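Local atomic coordinates of PP1b (Porcine reproductive and respiratory syndrome virus, PDB entry 6JDR), a protein that probably unwinds RNA and DNA duplexes with 5' to 3' polarity at the cost of ATP hydrolysis, as the helicase portion of an arterivirus replicase polyprotein. Residues P319-R322 against D323-D326. The protein carries 1 engineered substitution. Numbering follows the deposited sequence.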
loop_
_atom_site.group_PDB
_atom_site.type_symbol
_atom_site.label_atom_id
_atom_site.label_comp_id
_atom_site.label_asym_id
_atom_site.label_seq_id
_atom_site.Cartn_x
_atom_site.Cartn_y
_atom_site.Cartn_z
ATOM N N PRO A 319 6.552 39.605 -0.375
ATOM C CA PRO A 319 8.001 39.440 -0.307
ATOM C C PRO A 319 8.748 40.669 0.228
ATOM O O PRO A 319 9.498 40.557 1.202
ATOM C CB PRO A 319 8.392 39.176 -1.764
ATOM C CG PRO A 319 7.187 38.563 -2.376
ATOM C CD PRO A 319 5.994 39.110 -1.647
ATOM N N TYR A 320 8.520 41.823 -0.397
ATOM C CA TYR A 320 9.330 43.017 -0.156
ATOM C C TYR A 320 8.664 44.023 0.783
ATOM O O TYR A 320 7.449 44.220 0.730
ATOM C CB TYR A 320 9.630 43.716 -1.484
ATOM C CG TYR A 320 10.353 42.874 -2.519
ATOM C CD1 TYR A 320 11.359 41.977 -2.157
ATOM C CD2 TYR A 320 10.053 43.007 -3.870
ATOM C CE1 TYR A 320 12.024 41.225 -3.110
ATOM C CE2 TYR A 320 10.716 42.264 -4.830
ATOM C CZ TYR A 320 11.699 41.373 -4.447
ATOM O OH TYR A 320 12.354 40.638 -5.408
ATOM N N HIS A 321 9.474 44.669 1.623
ATOM C CA HIS A 321 9.001 45.760 2.490
ATOM C C HIS A 321 8.371 46.904 1.692
ATOM O O HIS A 321 7.391 47.501 2.136
ATOM C CB HIS A 321 10.146 46.327 3.339
ATOM C CG HIS A 321 10.553 45.454 4.486
ATOM N ND1 HIS A 321 11.758 44.784 4.519
ATOM C CD2 HIS A 321 9.925 45.156 5.649
ATOM C CE1 HIS A 321 11.850 44.106 5.649
ATOM N NE2 HIS A 321 10.751 44.315 6.352
ATOM N N ARG A 322 8.932 47.196 0.519
ATOM C CA ARG A 322 8.424 48.255 -0.362
ATOM C C ARG A 322 6.928 48.141 -0.671
ATOM O O ARG A 322 6.258 49.150 -0.884
ATOM C CB ARG A 322 9.193 48.258 -1.687
ATOM C CG ARG A 322 8.892 49.455 -2.584
ATOM C CD ARG A 322 8.509 49.031 -3.996
ATOM N NE ARG A 322 9.658 48.977 -4.897
ATOM C CZ ARG A 322 9.689 48.321 -6.056
ATOM N NH1 ARG A 322 8.640 47.620 -6.481
ATOM N NH2 ARG A 322 10.796 48.354 -6.795
ATOM N N ASP A 323 6.408 46.919 -0.712
ATOM C CA ASP A 323 5.020 46.691 -1.098
ATOM C C ASP A 323 4.081 46.509 0.096
ATOM O O ASP A 323 2.904 46.197 -0.085
ATOM C CB ASP A 323 4.951 45.490 -2.040
ATOM C CG ASP A 323 5.880 45.640 -3.236
ATOM O OD1 ASP A 323 5.981 46.765 -3.770
ATOM O OD2 ASP A 323 6.514 44.644 -3.641
ATOM N N ARG A 324 4.593 46.726 1.309
ATOM C CA ARG A 324 3.775 46.649 2.519
ATOM C C ARG A 324 2.845 47.849 2.638
ATOM O O ARG A 324 3.272 48.987 2.461
ATOM C CB ARG A 324 4.649 46.618 3.767
ATOM C CG ARG A 324 5.492 45.369 3.947
ATOM C CD ARG A 324 6.449 45.566 5.111
ATOM N NE ARG A 324 5.738 45.988 6.319
ATOM C CZ ARG A 324 6.243 46.759 7.282
ATOM N NH1 ARG A 324 7.486 47.225 7.218
ATOM N NH2 ARG A 324 5.487 47.074 8.325
ATOM N N GLU A 325 1.581 47.580 2.957
ATOM C CA GLU A 325 0.578 48.617 3.187
ATOM C C GLU A 325 -0.211 48.271 4.439
ATOM O O GLU A 325 -0.396 47.096 4.748
ATOM C CB GLU A 325 -0.376 48.709 1.995
ATOM C CG GLU A 325 0.315 48.931 0.658
ATOM C CD GLU A 325 -0.644 48.922 -0.517
ATOM O OE1 GLU A 325 -1.863 48.759 -0.304
ATOM O OE2 GLU A 325 -0.168 49.083 -1.661
ATOM N N ASP A 326 -0.677 49.291 5.154
ATOM C CA ASP A 326 -1.485 49.085 6.355
ATOM C C ASP A 326 -0.714 48.190 7.347
ATOM O O ASP A 326 0.436 48.492 7.664
ATOM C CB ASP A 326 -2.865 48.522 5.965
ATOM C CG ASP A 326 -3.902 48.661 7.074
ATOM O OD1 ASP A 326 -3.522 48.681 8.264
ATOM O OD2 ASP A 326 -5.107 48.738 6.745
HETATM O O HOH W 1 6.726 42.172 -2.318
#
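Two successive i to i+3 backbone bonds close a short 3-10 turn at residues 321-323: Arg324 N donates to His321 O at 3.0 Å, and Asp323 N to Tyr320 O at 3.2 Å. Asp323 is also tied to the start of the turn through a water, which accepts from Tyr320 N at 2.7 Å and donates to Asp323 OD2 at 2.8 Å. With CG beside its own backbone N (chi1 -54°), Asp323 turns its carboxylate back toward Tyr320; a short acid suits this place because OD2 can reach both the water and the hydroxyl of Thr348. Its other oxygen, OD1, lies near the plane of the Arg322 guanidinium, at its edge, and forms a long salt bridge with Arg322 NH1 at 3.9 Å. A bend at chi2 (-128°) brings Arg322 CD to 3.4 Å from Asp323 OD1, and a further bend at chi3 sets the course of the guanidinium. The turn belongs to the loop joining parallel strands 315-318 and 329-330, on the surface of the C-terminal RecA-like domain of the superfamily 1 helicase core, away from the zinc sites. His321 and Arg324, both exposed, run alongside each other, ring and guanidinium planes 73° apart. CB and CG of Arg324 pass the His321 carbonyl oxygen, and CD, obliquely placed, meets His321 CD2 at 3.5 Å, while NE is hydrogen-bonded to Ala328 O; the long, flexible arginine can thus provide both an aliphatic surface and a polar end. Tyr320 touches Asp323 OD2 loosely through CB and the ring-edge atom CD2, and Pro319 CB rests over one face of the Tyr320 ring, offset toward the rim.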